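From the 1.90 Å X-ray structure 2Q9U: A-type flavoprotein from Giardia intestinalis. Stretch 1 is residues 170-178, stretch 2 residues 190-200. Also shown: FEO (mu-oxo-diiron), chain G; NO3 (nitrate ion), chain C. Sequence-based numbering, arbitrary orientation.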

ATOM      1  N   ASN A 170      18.199  19.450  18.137  1.00 11.86           N
ATOM      2  CA  ASN A 170      16.836  19.414  17.577  1.00 11.49           C
ATOM      3  C   ASN A 170      16.849  18.559  16.276  1.00 12.14           C
ATOM      4  O   ASN A 170      17.353  17.432  16.316  1.00 12.56           O
ATOM      5  N   ASP A 171      16.332  19.060  15.156  1.00 12.33           N
ATOM      6  CA  ASP A 171      16.294  18.299  13.910  1.00 11.93           C
ATOM      7  C   ASP A 171      17.712  17.943  13.460  1.00 11.99           C
ATOM      8  O   ASP A 171      17.963  16.869  12.851  1.00 11.23           O
ATOM      9  N   GLY A 172      18.659  18.841  13.746  1.00 11.79           N
ATOM     10  CA  GLY A 172      20.057  18.556  13.409  1.00 10.95           C
ATOM     11  C   GLY A 172      20.525  17.220  13.954  1.00 10.35           C
ATOM     12  O   GLY A 172      20.233  16.869  15.105  1.00 10.54           O
ATOM     13  N   PHE A 173      21.254  16.479  13.119  1.00  9.32           N
ATOM     14  CA  PHE A 173      21.818  15.166  13.475  1.00 10.90           C
ATOM     15  C   PHE A 173      20.753  14.098  13.693  1.00 10.88           C
ATOM     16  O   PHE A 173      21.049  13.012  14.185  1.00 12.15           O
ATOM     17  N   GLY A 174      19.519  14.407  13.278  1.00 11.16           N
ATOM     18  CA  GLY A 174      18.400  13.496  13.474  1.00  9.49           C
ATOM     19  C   GLY A 174      18.326  12.368  12.468  1.00  8.88           C
ATOM     20  O   GLY A 174      18.926  12.433  11.368  1.00  9.19           O
ATOM     21  N   GLN A 175      17.556  11.330  12.828  1.00  7.98           N
ATOM     22  CA  GLN A 175      17.165  10.308  11.859  1.00  7.92           C
ATOM     23  C   GLN A 175      15.770   9.843  12.274  1.00  8.41           C
ATOM     24  O   GLN A 175      15.440   9.762  13.472  1.00  6.50           O
ATOM     25  N   HIS A 176      14.950   9.548  11.268  1.00  8.55           N
ATOM     26  CA  HIS A 176      13.626   8.987  11.525  1.00  8.33           C
ATOM     27  C   HIS A 176      13.823   7.504  11.795  1.00  8.96           C
ATOM     28  O   HIS A 176      13.860   6.642  10.880  1.00  8.61           O
ATOM     29  N   TYR A 177      14.045   7.219  13.075  1.00  8.28           N
ATOM     30  CA  TYR A 177      14.390   5.871  13.505  1.00 10.00           C
ATOM     31  C   TYR A 177      13.746   5.564  14.860  1.00 10.32           C
ATOM     32  O   TYR A 177      14.122   6.175  15.862  1.00  9.94           O
ATOM     33  N   ALA A 178      12.743   4.671  14.880  1.00  9.57           N
ATOM     34  CA  ALA A 178      12.118   4.255  16.131  1.00  9.81           C
ATOM     35  C   ALA A 178      12.896   3.073  16.718  1.00 10.39           C
ATOM     36  O   ALA A 178      12.999   2.029  16.073  1.00  9.86           O
ATOM     37  N   SER A 190      26.349   1.758  11.197  1.00 11.67           N
ATOM     38  CA  SER A 190      26.154   1.918   9.757  1.00 12.33           C
ATOM     39  C   SER A 190      24.681   2.095   9.382  1.00 11.82           C
ATOM     40  O   SER A 190      24.369   2.862   8.480  1.00 12.57           O
ATOM     41  N   HIS A 191      23.789   1.397  10.079  1.00 11.22           N
ATOM     42  CA  HIS A 191      22.359   1.554   9.868  1.00 11.59           C
ATOM     43  C   HIS A 191      21.879   2.970  10.271  1.00 10.89           C
ATOM     44  O   HIS A 191      21.116   3.602   9.547  1.00 10.71           O
ATOM     45  N   VAL A 192      22.341   3.449  11.424  1.00 10.95           N
ATOM     46  CA  VAL A 192      22.002   4.798  11.895  1.00 10.82           C
ATOM     47  C   VAL A 192      22.508   5.812  10.858  1.00 11.31           C
ATOM     48  O   VAL A 192      21.801   6.760  10.501  1.00 11.22           O
ATOM     49  N   MET A 193      23.718   5.586  10.333  1.00 11.44           N
ATOM     50  CA  MET A 193      24.280   6.508   9.358  1.00 11.72           C
ATOM     51  C   MET A 193      23.502   6.498   8.071  1.00 11.93           C
ATOM     52  O   MET A 193      23.321   7.551   7.453  1.00 11.00           O
ATOM     53  N   HIS A 194      23.034   5.315   7.664  1.00 11.66           N
ATOM     54  CA  HIS A 194      22.133   5.232   6.505  1.00 12.63           C
ATOM     55  C   HIS A 194      20.912   6.143   6.691  1.00 11.80           C
ATOM     56  O   HIS A 194      20.565   6.920   5.800  1.00 12.33           O
ATOM     57  N   LEU A 195      20.261   6.057   7.848  1.00 10.93           N
ATOM     58  CA  LEU A 195      19.054   6.866   8.083  1.00 10.28           C
ATOM     59  C   LEU A 195      19.402   8.340   8.297  1.00  9.90           C
ATOM     60  O   LEU A 195      18.613   9.241   7.944  1.00  8.98           O
ATOM     61  N   PHE A 196      20.594   8.583   8.865  1.00  9.90           N
ATOM     62  CA  PHE A 196      21.107   9.949   9.073  1.00 10.55           C
ATOM     63  C   PHE A 196      21.269  10.615   7.695  1.00 10.49           C
ATOM     64  O   PHE A 196      20.899  11.773   7.495  1.00  9.60           O
ATOM     65  N   LYS A 197      21.810   9.858   6.739  1.00 10.07           N
ATOM     66  CA  LYS A 197      21.921  10.321   5.335  1.00 10.79           C
ATOM     67  C   LYS A 197      20.570  10.510   4.657  1.00 10.17           C
ATOM     68  O   LYS A 197      20.362  11.477   3.899  1.00 10.44           O
ATOM     69  N   GLU A 198      19.629   9.603   4.926  1.00 10.02           N
ATOM     70  CA  GLU A 198      18.305   9.762   4.326  1.00 10.47           C
ATOM     71  C   GLU A 198      17.664  11.062   4.849  1.00  9.47           C
ATOM     72  O   GLU A 198      16.995  11.800   4.100  1.00  8.76           O
ATOM     73  N   TYR A 199      17.837  11.317   6.145  1.00  9.59           N
ATOM     74  CA  TYR A 199      17.276  12.547   6.740  1.00 10.85           C
ATOM     75  C   TYR A 199      17.906  13.795   6.101  1.00  9.99           C
ATOM     76  O   TYR A 199      17.203  14.751   5.708  1.00 10.52           O
ATOM     77  N   THR A 200      19.228  13.787   5.996  1.00 10.59           N
ATOM     78  CA  THR A 200      19.969  14.897   5.372  1.00 11.18           C
ATOM     79  C   THR A 200      19.470  15.178   3.949  1.00 11.53           C
ATOM     80  O   THR A 200      19.149  16.326   3.590  1.00 11.43           O
TER

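The helical stretch 190-200, part of a longer helix, lies against an irregular strip of chain, residues 170-178, and the two bury 623 Å² between them. Their backbones come nearest at Gln175 and Phe196, with CA atoms 4.8 Å apart. A type II turn from Asp171 to Gly174, closed by Gly174 N to Asp171 O (2.9 Å), opens a shallow hollow, and the ring of Tyr199 fills it.

Tyr199 (chi1 t) points toward the strip and gives up 124 Å², the largest share of any residue. Gly174 C lies over one face of its ring, and Gly174 O approaches Tyr199 CB to 3.4 Å. Glycine suits this place: an ideal CB would sit 3.9 Å from Tyr199 CZ and would clash with Asp171 O at 2.8 Å. On His176 (chi1 m), CA-to-CB runs sideways but the ring end comes nearer, bringing NE2 within 3.4 Å of Tyr199 CE2 in an oblique aromatic pair.

The tyrosine is long enough to carry its hydroxyl to the metal site. Asp171 (chi1 m) bridges the diiron group, OD1 binding FE1 and OD2 binding FE2, each at 2.0 Å, a role natural to a short carboxylate. Tyr199 OH lies 3.0 Å from Asp171 OD1 and 3.0 Å from O2 of the nitrate, which itself binds both irons; where its proton goes is not settled.

Within the turn, Phe173 (m) points away overall, yet its CD2 meets CE2 of Phe196 (t) at 3.8 Å. The Phe196 ring reaches the turn itself, its CE2 3.6 Å from Phe173 CA.

Gln175, with chi1 off the usual wells at -16°, lays its aliphatic part along the helix: CB is 3.8 Å from Leu195 CB and CG 3.8 Å from Phe196 CA. The amide carbon CD lies 3.9 Å from Val192 CG1. Methylenes and amide carbon thus both pack on the helix, and the amide's polar atoms still find partners, NE2 donating to Phe173 O (3.0 Å) and both OE1 and NE2 bonding elsewhere in the structure.

Farther along, Leu195 (m, t) is a branched knob directed toward the strip; its CD1 touches Tyr177 CD1 at 3.6 Å. Tyr177 (t) also points in, and its broad ring meets Val192 CG2 through CE2 (4.3 Å) while the edge of His191 (t) turns toward its face, offset, with ring planes at 84°.

Two waters bridge the stretches through backbone atoms. Water 1 donates to Gly174 O (2.9 Å) and Phe196 O (3.1 Å); water 2 accepts from His176 N (2.9 Å) and donates to Leu195 O (2.8 Å).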

ATOM      1  CB  ASN A 170      16.308  20.864  17.414  1.00 11.48           C
ATOM      2  CG  ASN A 170      14.849  20.930  17.015  1.00 13.28           C
ATOM      3  OD1 ASN A 170      14.526  21.287  15.885  1.00 11.83           O
ATOM      4  ND2 ASN A 170      13.965  20.579  17.935  1.00 11.06           N
ATOM      5  CB  ASP A 171      15.615  19.095  12.788  1.00 11.91           C
ATOM      6  CG  ASP A 171      14.076  18.991  12.801  1.00 14.16           C
ATOM      7  OD1 ASP A 171      13.473  18.021  13.346  1.00 11.62           O
ATOM      8  OD2 ASP A 171      13.474  19.911  12.222  1.00 14.09           O
ATOM      9  CB  PHE A 173      22.770  15.229  14.686  1.00 10.47           C
ATOM     10  CG  PHE A 173      23.997  16.052  14.426  1.00 11.60           C
ATOM     11  CD1 PHE A 173      23.976  17.440  14.644  1.00 12.26           C
ATOM     12  CD2 PHE A 173      25.149  15.453  13.935  1.00 14.39           C
ATOM     13  CE1 PHE A 173      25.122  18.219  14.369  1.00 13.91           C
ATOM     14  CE2 PHE A 173      26.302  16.213  13.659  1.00 12.47           C
ATOM     15  CZ  PHE A 173      26.275  17.600  13.881  1.00 13.61           C
ATOM     16  CB  GLN A 175      18.115   9.085  11.821  1.00  7.70           C
ATOM     17  CG  GLN A 175      19.504   9.258  12.491  1.00  9.40           C
ATOM     18  CD  GLN A 175      19.422   9.240  14.020  1.00 10.99           C
ATOM     19  OE1 GLN A 175      18.841   8.326  14.620  1.00  9.97           O
ATOM     20  NE2 GLN A 175      20.023  10.234  14.653  1.00 11.33           N
ATOM     21  CB  HIS A 176      12.666   9.275  10.366  1.00  8.27           C
ATOM     22  CG  HIS A 176      12.298  10.717  10.246  1.00  7.86           C
ATOM     23  ND1 HIS A 176      11.782  11.453  11.297  1.00  9.15           N
ATOM     24  CD2 HIS A 176      12.328  11.552   9.176  1.00 10.62           C
ATOM     25  CE1 HIS A 176      11.538  12.686  10.885  1.00 10.82           C
ATOM     26  NE2 HIS A 176      11.853  12.769   9.601  1.00 11.05           N
ATOM     27  CB  TYR A 177      15.922   5.729  13.580  1.00 10.95           C
ATOM     28  CG  TYR A 177      16.452   4.354  13.940  1.00 13.25           C
ATOM     29  CD1 TYR A 177      15.814   3.191  13.508  1.00 13.53           C
ATOM     30  CD2 TYR A 177      17.614   4.218  14.723  1.00 13.37           C
ATOM     31  CE1 TYR A 177      16.328   1.917  13.838  1.00 15.44           C
ATOM     32  CE2 TYR A 177      18.123   2.970  15.035  1.00 13.90           C
ATOM     33  CZ  TYR A 177      17.487   1.833  14.608  1.00 14.20           C
ATOM     34  OH  TYR A 177      18.015   0.606  14.953  1.00 16.91           O
ATOM     35  CB  ALA A 178      10.604   3.845  15.929  1.00 10.58           C
ATOM     36  CB  SER A 190      26.827   0.797   8.920  1.00 13.08           C
ATOM     37  OG  SER A 190      26.276  -0.470   9.199  1.00 14.02           O
ATOM     38  CB  HIS A 191      21.558   0.498  10.649  1.00 11.31           C
ATOM     39  CG  HIS A 191      20.086   0.573  10.373  1.00 12.56           C
ATOM     40  ND1 HIS A 191      19.579   0.537   9.091  1.00 15.19           N
ATOM     41  CD2 HIS A 191      19.019   0.711  11.196  1.00 14.95           C
ATOM     42  CE1 HIS A 191      18.263   0.651   9.135  1.00 16.42           C
ATOM     43  NE2 HIS A 191      17.899   0.763  10.397  1.00 16.90           N
ATOM     44  CB  VAL A 192      22.599   5.100  13.271  1.00 10.97           C
ATOM     45  CG1 VAL A 192      22.164   6.547  13.745  1.00 12.57           C
ATOM     46  CG2 VAL A 192      22.170   4.048  14.305  1.00  9.65           C
ATOM     47  CB  MET A 193      25.774   6.248   9.116  1.00 12.35           C
ATOM     48  CG  MET A 193      26.666   6.694  10.244  1.00 14.01           C
ATOM     49  SD  MET A 193      26.570   8.504  10.555  1.00 19.34           S
ATOM     50  CE  MET A 193      26.879   9.196   8.918  1.00 18.73           C
ATOM     51  CB  HIS A 194      21.717   3.776   6.263  1.00 13.32           C
ATOM     52  CG  HIS A 194      20.575   3.621   5.316  1.00 15.32           C
ATOM     53  ND1 HIS A 194      20.748   3.428   3.969  1.00 19.36           N
ATOM     54  CD2 HIS A 194      19.237   3.646   5.527  1.00 17.59           C
ATOM     55  CE1 HIS A 194      19.566   3.323   3.384  1.00 19.13           C
ATOM     56  NE2 HIS A 194      18.631   3.461   4.306  1.00 19.36           N
ATOM     57  CB  LEU A 195      18.274   6.292   9.275  1.00 10.22           C
ATOM     58  CG  LEU A 195      17.664   4.898   9.014  1.00 11.24           C
ATOM     59  CD1 LEU A 195      17.067   4.369  10.326  1.00 11.75           C
ATOM     60  CD2 LEU A 195      16.595   4.934   7.887  1.00 14.37           C
ATOM     61  CB  PHE A 196      22.440   9.863   9.829  1.00 10.77           C
ATOM     62  CG  PHE A 196      23.195  11.180   9.960  1.00 13.63           C
ATOM     63  CD1 PHE A 196      24.028  11.641   8.937  1.00 14.20           C
ATOM     64  CD2 PHE A 196      23.105  11.926  11.137  1.00 13.61           C
ATOM     65  CE1 PHE A 196      24.756  12.835   9.091  1.00 15.38           C
ATOM     66  CE2 PHE A 196      23.846  13.110  11.304  1.00 14.17           C
ATOM     67  CZ  PHE A 196      24.657  13.559  10.280  1.00 10.13           C
ATOM     68  CB  LYS A 197      22.777   9.365   4.503  1.00 11.51           C
ATOM     69  CG  LYS A 197      24.260   9.429   4.824  1.00 12.69           C
ATOM     70  CD  LYS A 197      25.016   8.363   4.003  1.00 14.21           C
ATOM     71  CE  LYS A 197      26.460   8.232   4.431  1.00 14.57           C
ATOM     72  NZ  LYS A 197      27.174   7.092   3.735  1.00 17.44           N
ATOM     73  CB  GLU A 198      17.415   8.543   4.625  1.00  9.74           C
ATOM     74  CG  GLU A 198      16.166   8.469   3.730  1.00 12.89           C
ATOM     75  CD  GLU A 198      15.290   7.288   4.085  1.00 14.05           C
ATOM     76  OE1 GLU A 198      14.791   7.257   5.226  1.00 20.62           O
ATOM     77  OE2 GLU A 198      15.115   6.393   3.235  1.00 17.82           O
ATOM     78  CB  TYR A 199      17.498  12.552   8.250  1.00 12.32           C
ATOM     79  CG  TYR A 199      16.750  13.654   8.927  1.00 12.93           C
ATOM     80  CD1 TYR A 199      17.286  14.947   9.005  1.00 13.98           C
ATOM     81  CD2 TYR A 199      15.495  13.406   9.513  1.00 13.86           C
ATOM     82  CE1 TYR A 199      16.591  15.988   9.649  1.00 15.83           C
ATOM     83  CE2 TYR A 199      14.798  14.428  10.164  1.00 15.44           C
ATOM     84  CZ  TYR A 199      15.348  15.718  10.220  1.00 17.58           C
ATOM     85  OH  TYR A 199      14.628  16.707  10.863  1.00 17.76           O
ATOM     86  CB  THR A 200      21.471  14.604   5.318  1.00 11.06           C
ATOM     87  OG1 THR A 200      21.919  14.249   6.625  1.00 11.83           O
ATOM     88  CG2 THR A 200      22.221  15.856   4.859  1.00 13.80           C
TER
HETATM   89 FE1  FEO G 701      11.537  17.412  13.326  1.00 11.41          FE
HETATM   90 FE2  FEO G 701      11.610  20.338  11.489  1.00 14.54          FE
HETATM   91  O   FEO G 701      10.819  19.057  12.886  1.00 11.74           O
HETATM   92  N   NO3 C 501      11.442  17.184  10.226  1.00 19.33           N
HETATM   93  O1  NO3 C 501      11.092  16.348   9.186  1.00 23.06           O
HETATM   94  O2  NO3 C 501      11.731  16.618  11.441  1.00 19.23           O
HETATM   95  O3  NO3 C 501      11.562  18.549  10.073  1.00 21.38           O
HETATM   96  O   HOH W   1      20.550  13.975   9.589  1.00 15.40           O
HETATM   97  O   HOH W   2      15.896   9.269   8.560  1.00 11.60           O